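Local atomic coordinates of nucleoside phosphorylase, putative (Trypanosoma brucei, PDB entry 3BJE), a protein that catalyses the reversible phosphorolysis of uridine to uracil and ribose 1-phosphate, working as a homodimer. Residues I144-C149 / L159-T164; V314-R319 / D329-A334. All coordinates share one frame; numbering follows the deposited sequence. Where two conformers were deposited one is given.

Contact 1. Residues I144-C149 / L159-T164; sequences IRLGTC and LALAVT. With R1P (1-O-phosphono-alpha-D-ribofuranose), chain C; URA (uracil), chain D.
Leu-146 and Leu-161 both place CG opposite their backbone N (chi1 173° and -172°), which swings branches toward each other from backbones whose side chains do not start out face to face. Their CD1 methyls meet at 4.2 Å, and the two chains cross at about a right angle. The contact is thin because strand 308-318 runs between the two segments: Leu-161 also rests on Ala-312, while Cys-149, touching Cys-313, brings SG to 4.4 Å from CB of Ala-162.

The polar work falls to Arg-145 and Thr-148. Arg-145 is extended from CG to NE and carries its guanidinium to the ribose phosphate. NH2 donates to O2P of R1P at 2.8 Å, a nearly straight bond of 170°, and NH1 to the bridging O1 of R1P at 2.9 Å. CA of Gly-147 lies 3.1 Å above the guanidinium plane, displaced toward the rim. Salt bridges to Glu-292 and Glu-294 further fix the group's rotation. From Thr-148, OG1 gives O3P of R1P a bond of 2.8 Å, and the main chain passes on to uracil, with C of Cys-149 3.3 Å from its C5. One strand thus reaches both the phosphate and the base, while Leu-146 and Cys-149 pack against neighbouring parts of the protein, as expected of the active site of the nucleoside phosphorylase fold.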
ATOM      1  N   ILE A 144     -10.274   5.680  14.502  1.00 16.59           N
ATOM      2  CA  ILE A 144      -9.970   4.334  14.960  1.00 17.48           C
ATOM      3  C   ILE A 144     -10.003   3.340  13.816  1.00 14.95           C
ATOM      4  O   ILE A 144     -10.987   3.218  13.116  1.00 16.98           O
ATOM      5  CB  ILE A 144     -10.937   3.864  16.073  1.00 16.36           C
ATOM      6  CG1 ILE A 144     -10.971   4.897  17.209  1.00 17.33           C
ATOM      7  CG2 ILE A 144     -10.519   2.451  16.625  1.00 16.55           C
ATOM      8  CD1 ILE A 144     -11.979   4.577  18.300  1.00 17.91           C
ATOM      9  N   ARG A 145      -8.905   2.616  13.662  1.00 16.86           N
ATOM     10  CA  ARG A 145      -8.846   1.501  12.731  1.00 18.02           C
ATOM     11  C   ARG A 145      -9.463   0.273  13.367  1.00 17.68           C
ATOM     12  O   ARG A 145      -9.135  -0.060  14.494  1.00 16.90           O
ATOM     13  CB  ARG A 145      -7.398   1.216  12.352  1.00 17.81           C
ATOM     14  CG  ARG A 145      -7.187  -0.140  11.706  1.00 19.39           C
ATOM     15  CD  ARG A 145      -5.834  -0.236  11.037  1.00 21.96           C
ATOM     16  NE  ARG A 145      -5.423  -1.634  10.836  1.00 23.62           N
ATOM     17  CZ  ARG A 145      -6.032  -2.498  10.021  1.00 21.19           C
ATOM     18  NH1 ARG A 145      -5.578  -3.738   9.952  1.00 23.71           N
ATOM     19  NH2 ARG A 145      -7.090  -2.142   9.273  1.00 20.67           N
ATOM     20  N   LEU A 146     -10.372  -0.367  12.649  1.00 16.97           N
ATOM     21  CA  LEU A 146     -10.897  -1.683  13.026  1.00 14.42           C
ATOM     22  C   LEU A 146     -10.498  -2.639  11.909  1.00 15.63           C
ATOM     23  O   LEU A 146     -11.016  -2.562  10.793  1.00 17.96           O
ATOM     24  CB  LEU A 146     -12.417  -1.680  13.231  1.00 16.54           C
ATOM     25  CG  LEU A 146     -13.059  -3.063  13.459  1.00 19.39           C
ATOM     26  CD1 LEU A 146     -12.391  -3.871  14.597  1.00 18.41           C
ATOM     27  CD2 LEU A 146     -14.550  -2.936  13.715  1.00 18.72           C
ATOM     28  N   GLY A 147      -9.529  -3.507  12.207  1.00 16.22           N
ATOM     29  CA  GLY A 147      -8.920  -4.316  11.185  1.00 15.88           C
ATOM     30  C   GLY A 147      -8.816  -5.780  11.515  1.00 16.10           C
ATOM     31  O   GLY A 147      -9.475  -6.279  12.432  1.00 18.03           O
ATOM     32  N   THR A 148      -8.022  -6.481  10.713  1.00 18.22           N
ATOM     33  CA  THR A 148      -7.656  -7.863  10.992  1.00 14.86           C
ATOM     34  C   THR A 148      -6.151  -7.898  11.123  1.00 17.57           C
ATOM     35  O   THR A 148      -5.467  -6.996  10.672  1.00 17.08           O
ATOM     36  CB  THR A 148      -8.117  -8.836   9.885  1.00 20.13           C
ATOM     37  OG1 THR A 148      -7.509  -8.494   8.629  1.00 19.00           O
ATOM     38  CG2 THR A 148      -9.660  -8.844   9.782  1.00 19.46           C
ATOM     39  N   CYS A 149      -5.628  -8.930  11.761  1.00 14.89           N
ATOM     40  CA  CYS A 149      -4.181  -8.977  11.969  1.00 17.43           C
ATOM     41  C   CYS A 149      -3.680 -10.371  12.266  1.00 17.81           C
ATOM     42  O   CYS A 149      -4.469 -11.318  12.450  1.00 17.13           O
ATOM     43  CB  CYS A 149      -3.812  -8.059  13.139  1.00 17.93           C
ATOM     44  SG  CYS A 149      -4.462  -8.674  14.739  1.00 17.71           S
ATOM     45  N   LEU A 159      -8.989 -14.835  17.179  1.00 17.17           N
ATOM     46  CA  LEU A 159     -10.164 -13.968  17.118  1.00 18.16           C
ATOM     47  C   LEU A 159     -10.325 -13.023  18.313  1.00 20.67           C
ATOM     48  O   LEU A 159     -11.371 -12.385  18.450  1.00 20.78           O
ATOM     49  CB  LEU A 159     -11.450 -14.792  16.893  1.00 16.18           C
ATOM     50  CG  LEU A 159     -11.434 -15.664  15.634  1.00 19.05           C
ATOM     51  CD1 LEU A 159     -12.680 -16.526  15.567  1.00 21.66           C
ATOM     52  CD2 LEU A 159     -11.292 -14.798  14.376  1.00 20.34           C
ATOM     53  N   ALA A 160      -9.307 -12.916  19.166  1.00 18.59           N
ATOM     54  CA  ALA A 160      -9.247 -11.826  20.141  1.00 15.51           C
ATOM     55  C   ALA A 160      -9.107 -10.485  19.414  1.00 15.51           C
ATOM     56  O   ALA A 160      -8.668 -10.426  18.250  1.00 17.79           O
ATOM     57  CB  ALA A 160      -8.085 -12.015  21.093  1.00 16.72           C
ATOM     58  N   LEU A 161      -9.502  -9.424  20.114  1.00 14.05           N
ATOM     59  CA  LEU A 161      -9.335  -8.057  19.619  1.00 14.69           C
ATOM     60  C   LEU A 161      -8.046  -7.512  20.192  1.00 16.13           C
ATOM     61  O   LEU A 161      -7.921  -7.307  21.392  1.00 17.96           O
ATOM     62  CB  LEU A 161     -10.521  -7.173  20.005  1.00 17.52           C
ATOM     63  CG  LEU A 161     -10.553  -5.765  19.374  1.00 15.96           C
ATOM     64  CD1 LEU A 161     -10.623  -5.814  17.834  1.00 19.66           C
ATOM     65  CD2 LEU A 161     -11.715  -4.937  19.952  1.00 17.93           C
ATOM     66  N   ALA A 162      -7.060  -7.286  19.326  1.00 16.42           N
ATOM     67  CA  ALA A 162      -5.774  -6.771  19.764  1.00 16.68           C
ATOM     68  C   ALA A 162      -5.781  -5.243  19.627  1.00 16.77           C
ATOM     69  O   ALA A 162      -5.857  -4.685  18.513  1.00 16.63           O
ATOM     70  CB  ALA A 162      -4.658  -7.384  18.950  1.00 17.96           C
ATOM     71  N   VAL A 163      -5.708  -4.577  20.778  1.00 17.23           N
ATOM     72  CA  VAL A 163      -5.834  -3.134  20.871  1.00 17.20           C
ATOM     73  C   VAL A 163      -4.434  -2.540  20.944  1.00 15.85           C
ATOM     74  O   VAL A 163      -3.624  -2.968  21.758  1.00 17.80           O
ATOM     75  CB  VAL A 163      -6.640  -2.757  22.135  1.00 17.64           C
ATOM     76  CG1 VAL A 163      -6.831  -1.239  22.236  1.00 18.73           C
ATOM     77  CG2 VAL A 163      -7.968  -3.468  22.122  1.00 15.22           C
ATOM     78  N   THR A 164      -4.155  -1.567  20.076  1.00 17.54           N
ATOM     79  CA  THR A 164      -2.837  -0.955  19.990  1.00 16.57           C
ATOM     80  C   THR A 164      -2.600   0.047  21.109  1.00 16.47           C
ATOM     81  O   THR A 164      -3.465   0.899  21.355  1.00 16.58           O
ATOM     82  CB  THR A 164      -2.681  -0.191  18.656  1.00 15.63           C
ATOM     83  OG1 THR A 164      -2.813  -1.117  17.568  1.00 16.87           O
ATOM     84  CG2 THR A 164      -1.318   0.529  18.571  1.00 15.86           C
TER
HETATM   85  C5  R1P C 401      -4.064  -7.886   4.656  1.00 22.94           C
HETATM   86  O5  R1P C 401      -4.818  -9.090   4.457  1.00 20.82           O
HETATM   87  C4  R1P C 401      -4.958  -6.774   5.172  1.00 21.45           C
HETATM   88  O4  R1P C 401      -5.731  -7.202   6.308  1.00 28.06           O
HETATM   89  C1  R1P C 401      -5.452  -6.381   7.447  1.00 27.13           C
HETATM   90  C2  R1P C 401      -4.057  -5.809   7.143  1.00 24.34           C
HETATM   91  O2  R1P C 401      -3.635  -4.668   7.925  1.00 19.17           O
HETATM   92  C3  R1P C 401      -4.160  -5.568   5.635  1.00 21.59           C
HETATM   93  O3  R1P C 401      -4.900  -4.378   5.316  1.00 20.92           O
HETATM   94  O1  R1P C 401      -6.487  -5.377   7.716  1.00 24.69           O
HETATM   95  P   R1P C 401      -7.932  -5.198   7.015  1.00 24.37           P
HETATM   96  O1P R1P C 401      -7.487  -4.848   5.587  1.00 24.46           O
HETATM   97  O2P R1P C 401      -8.559  -4.035   7.764  1.00 25.15           O
HETATM   98  O3P R1P C 401      -8.689  -6.486   7.068  1.00 25.49           O
HETATM   99  N1  URA D 501      -3.350  -9.198   8.315  1.00 23.69           N
HETATM  100  C2  URA D 501      -2.005  -9.066   8.270  1.00 17.09           C
HETATM  101  O2  URA D 501      -1.455  -8.008   7.827  1.00 16.44           O
HETATM  102  N3  URA D 501      -1.234 -10.062   8.676  1.00 18.01           N
HETATM  103  C4  URA D 501      -1.760 -11.216   9.131  1.00 19.21           C
HETATM  104  O4  URA D 501      -0.983 -12.112   9.503  1.00 20.74           O
HETATM  105  C5  URA D 501      -3.131 -11.377   9.171  1.00 21.54           C
HETATM  106  C6  URA D 501      -3.922 -10.327   8.745  1.00 22.36           C

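Contact 2. Residues V314-R319 / D329-A334; sequences VVVSKR and DQLDAA. With URA (uracil), chain D.
Apolar contacts carry the whole of this interface, and Leu-331 is at its centre. Its CD1 touches CG1 of Val-316 at 3.6 Å and CG1 of Val-314 at 3.8 Å, so a single methyl serves two valines spaced two residues apart on the strand. CD2 adds a second touch on CG1 of Val-316, and the leucine crosses both valines at a slant. A turn further along the helix, the CB of Ala-334 comes up to the same CG1 of Val-314, at 4.3 Å. That branch of Val-314 stands anti to the backbone N (chi1 178°), and Met-335 and Cys-338 of the helix continue its surroundings.

This is the meeting of a strand with the C-terminal helix of an alpha/beta phosphorylase fold. Strand 308-318 is followed by a short antiparallel partner, 324-325, and then helix 329-348 turns back over the sheet; the local axes are 9.8 Å apart and nearly antiparallel, at 168°.

Hydrogen bonding stays on each side of the interface. In the helix, Ala-334 N bonds to Gln-330 O at 3.1 Å, whereas Val-314 and Val-316 spend backbone groups on strand 142-151, Val-314 with Gly-147 and Cys-149, Val-316 with Cys-149.

Contacts with uracil form the third kind. Val-316 is shared: with CG1 anti to the carbonyl carbon (chi1 -59°), that methyl goes to Leu-331, while CG2, lying between the backbone N and the carbonyl carbon, packs beside the C5-C6 bond of uracil, 3.8 Å from C6. Ser-317 has two conformers, and in one of them its CB lies 3.7 Å from uracil O4. Beyond them Arg-319 NH1 bonds to the carbonyl of Gln-254, whose own side chain hydrogen-bonds the base.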
ATOM      1  N   VAL A 314      -8.922  -7.703  14.816  1.00 18.47           N
ATOM      2  CA  VAL A 314      -9.277  -9.070  15.114  1.00 19.89           C
ATOM      3  C   VAL A 314      -8.142 -10.004  14.666  1.00 19.41           C
ATOM      4  O   VAL A 314      -7.680  -9.925  13.529  1.00 19.88           O
ATOM      5  CB  VAL A 314     -10.624  -9.458  14.412  1.00 19.18           C
ATOM      6  CG1 VAL A 314     -11.007 -10.915  14.671  1.00 16.93           C
ATOM      7  CG2 VAL A 314     -11.759  -8.533  14.864  1.00 18.85           C
ATOM      8  N   VAL A 315      -7.733 -10.911  15.556  1.00 17.75           N
ATOM      9  CA  VAL A 315      -6.628 -11.829  15.254  1.00 19.18           C
ATOM     10  C   VAL A 315      -7.148 -12.957  14.372  1.00 20.58           C
ATOM     11  O   VAL A 315      -7.863 -13.836  14.843  1.00 20.75           O
ATOM     12  CB  VAL A 315      -5.973 -12.376  16.544  1.00 19.94           C
ATOM     13  CG1 VAL A 315      -4.853 -13.407  16.244  1.00 20.90           C
ATOM     14  CG2 VAL A 315      -5.423 -11.234  17.375  1.00 15.57           C
ATOM     15  N   VAL A 316      -6.813 -12.913  13.084  1.00 19.48           N
ATOM     16  CA  VAL A 316      -7.255 -13.928  12.123  1.00 19.63           C
ATOM     17  C   VAL A 316      -6.151 -14.908  11.721  1.00 22.77           C
ATOM     18  O   VAL A 316      -6.413 -15.890  11.028  1.00 25.10           O
ATOM     19  CB  VAL A 316      -7.841 -13.290  10.856  1.00 21.50           C
ATOM     20  CG1 VAL A 316      -9.031 -12.390  11.201  1.00 21.73           C
ATOM     21  CG2 VAL A 316      -6.764 -12.493  10.103  1.00 22.97           C
ATOM     22  N   SER A 317      -4.926 -14.647  12.159  1.00 23.13           N
ATOM     23  CA  SER A 317      -3.819 -15.546  11.883  0.50 24.39           C
ATOM     24  C   SER A 317      -2.984 -15.703  13.134  1.00 24.42           C
ATOM     25  O   SER A 317      -2.489 -14.730  13.696  1.00 22.11           O
ATOM     26  CB  SER A 317      -2.952 -15.007  10.750  0.50 22.56           C
ATOM     27  OG  SER A 317      -1.813 -15.831  10.566  0.50 24.01           O
ATOM     28  N   LYS A 318      -2.858 -16.939  13.597  1.00 30.02           N
ATOM     29  CA  LYS A 318      -1.979 -17.232  14.708  1.00 34.48           C
ATOM     30  C   LYS A 318      -0.761 -17.819  14.059  1.00 35.94           C
ATOM     31  O   LYS A 318      -0.819 -18.864  13.413  1.00 33.09           O
ATOM     32  CB  LYS A 318      -2.602 -18.210  15.704  1.00 35.73           C
ATOM     33  CG  LYS A 318      -3.534 -17.561  16.736  1.00 37.47           C
ATOM     34  CD  LYS A 318      -2.860 -16.505  17.635  1.00 35.94           C
ATOM     35  CE  LYS A 318      -1.709 -17.029  18.495  1.00 33.03           C
ATOM     36  NZ  LYS A 318      -2.156 -17.714  19.736  1.00 27.98           N
ATOM     37  N   ARG A 319       0.336 -17.096  14.209  1.00 39.46           N
ATOM     38  CA  ARG A 319       1.575 -17.420  13.554  1.00 39.97           C
ATOM     39  C   ARG A 319       2.391 -18.357  14.460  1.00 40.45           C
ATOM     40  O   ARG A 319       3.374 -18.942  14.022  1.00 40.07           O
ATOM     41  CB  ARG A 319       2.318 -16.112  13.236  1.00 40.35           C
ATOM     42  CG  ARG A 319       1.504 -15.084  12.375  1.00 40.59           C
ATOM     43  CD  ARG A 319       1.480 -15.443  10.882  1.00 37.51           C
ATOM     44  NE  ARG A 319       2.802 -15.782  10.333  1.00 30.13           N
ATOM     45  CZ  ARG A 319       3.714 -14.903   9.906  1.00 29.91           C
ATOM     46  NH1 ARG A 319       3.462 -13.597   9.933  1.00 27.32           N
ATOM     47  NH2 ARG A 319       4.884 -15.336   9.442  1.00 29.77           N
ATOM     48  N   ASP A 329     -17.222 -17.818   9.117  1.00 31.38           N
ATOM     49  CA  ASP A 329     -18.310 -17.499  10.048  1.00 31.58           C
ATOM     50  C   ASP A 329     -17.814 -17.011  11.407  1.00 30.20           C
ATOM     51  O   ASP A 329     -18.364 -16.058  11.965  1.00 28.47           O
ATOM     52  CB  ASP A 329     -19.216 -18.724  10.258  1.00 32.45           C
ATOM     53  CG  ASP A 329     -20.057 -19.051   9.036  1.00 34.92           C
ATOM     54  OD1 ASP A 329     -19.935 -18.347   8.011  1.00 37.74           O
ATOM     55  OD2 ASP A 329     -20.846 -20.017   9.104  1.00 39.88           O
ATOM     56  N   GLN A 330     -16.799 -17.687  11.941  1.00 28.61           N
ATOM     57  CA  GLN A 330     -16.200 -17.316  13.231  1.00 28.32           C
ATOM     58  C   GLN A 330     -15.683 -15.876  13.223  1.00 27.25           C
ATOM     59  O   GLN A 330     -15.863 -15.134  14.190  1.00 26.69           O
ATOM     60  CB  GLN A 330     -15.061 -18.285  13.576  1.00 29.46           C
ATOM     61  CG  GLN A 330     -13.874 -18.249  12.586  1.00 30.65           C
ATOM     62  CD  GLN A 330     -12.942 -19.429  12.737  1.00 30.69           C
ATOM     63  OE1 GLN A 330     -12.763 -19.958  13.837  1.00 33.45           O
ATOM     64  NE2 GLN A 330     -12.344 -19.853  11.630  1.00 30.78           N
ATOM     65  N   LEU A 331     -15.057 -15.484  12.122  1.00 24.87           N
ATOM     66  CA  LEU A 331     -14.568 -14.119  11.954  1.00 24.65           C
ATOM     67  C   LEU A 331     -15.740 -13.134  11.851  1.00 25.47           C
ATOM     68  O   LEU A 331     -15.723 -12.063  12.464  1.00 25.09           O
ATOM     69  CB  LEU A 331     -13.680 -14.033  10.708  1.00 24.20           C
ATOM     70  CG  LEU A 331     -13.249 -12.639  10.251  1.00 26.32           C
ATOM     71  CD1 LEU A 331     -12.618 -11.842  11.383  1.00 28.07           C
ATOM     72  CD2 LEU A 331     -12.285 -12.761   9.087  1.00 24.34           C
ATOM     73  N   ASP A 332     -16.750 -13.503  11.068  1.00 25.10           N
ATOM     74  CA  ASP A 332     -17.920 -12.650  10.863  1.00 24.52           C
ATOM     75  C   ASP A 332     -18.577 -12.321  12.204  1.00 24.47           C
ATOM     76  O   ASP A 332     -18.959 -11.181  12.446  1.00 23.28           O
ATOM     77  CB  ASP A 332     -18.946 -13.346   9.957  1.00 25.64           C
ATOM     78  CG  ASP A 332     -18.480 -13.475   8.510  1.00 28.58           C
ATOM     79  OD1 ASP A 332     -17.447 -12.878   8.132  1.00 30.78           O
ATOM     80  OD2 ASP A 332     -19.169 -14.180   7.745  1.00 31.64           O
ATOM     81  N   ALA A 333     -18.696 -13.327  13.063  1.00 23.36           N
ATOM     82  CA  ALA A 333     -19.314 -13.160  14.383  1.00 22.60           C
ATOM     83  C   ALA A 333     -18.467 -12.279  15.301  1.00 22.74           C
ATOM     84  O   ALA A 333     -18.993 -11.419  16.019  1.00 22.80           O
ATOM     85  CB  ALA A 333     -19.553 -14.523  15.029  1.00 22.29           C
ATOM     86  N   ALA A 334     -17.158 -12.505  15.284  1.00 21.94           N
ATOM     87  CA  ALA A 334     -16.242 -11.691  16.070  1.00 21.34           C
ATOM     88  C   ALA A 334     -16.268 -10.249  15.584  1.00 21.79           C
ATOM     89  O   ALA A 334     -16.308  -9.321  16.388  1.00 23.13           O
ATOM     90  CB  ALA A 334     -14.818 -12.263  16.011  1.00 21.71           C
TER
HETATM   91  N1  URA D 501      -3.350  -9.198   8.315  1.00 23.69           N
HETATM   92  C2  URA D 501      -2.005  -9.066   8.270  1.00 17.09           C
HETATM   93  O2  URA D 501      -1.455  -8.008   7.827  1.00 16.44           O
HETATM   94  N3  URA D 501      -1.234 -10.062   8.676  1.00 18.01           N
HETATM   95  C4  URA D 501      -1.760 -11.216   9.131  1.00 19.21           C
HETATM   96  O4  URA D 501      -0.983 -12.112   9.503  1.00 20.74           O
HETATM   97  C5  URA D 501      -3.131 -11.377   9.171  1.00 21.54           C
HETATM   98  C6  URA D 501      -3.922 -10.327   8.745  1.00 22.36           C

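In the fold
Both segments of contact 1 precede those of contact 2 in the sequence, yet their centres lie only 10 Å apart, because strand 308-318 runs between strands 142-151 and 161-169, parallel to the first and antiparallel to the second. Leu-159 N and Val-315 O, 2.8 Å apart, probably form a hydrogen bond joining the two contacts. Leu-159 also packs on Gln-330, bringing the C-terminal helix to the start of segment 159-164. Both contacts touch uracil; of the two, only contact 1 reaches the ribose phosphate, so adjacent strands meet in one active site, which His-34 and Arg-74 of the second subunit help complete.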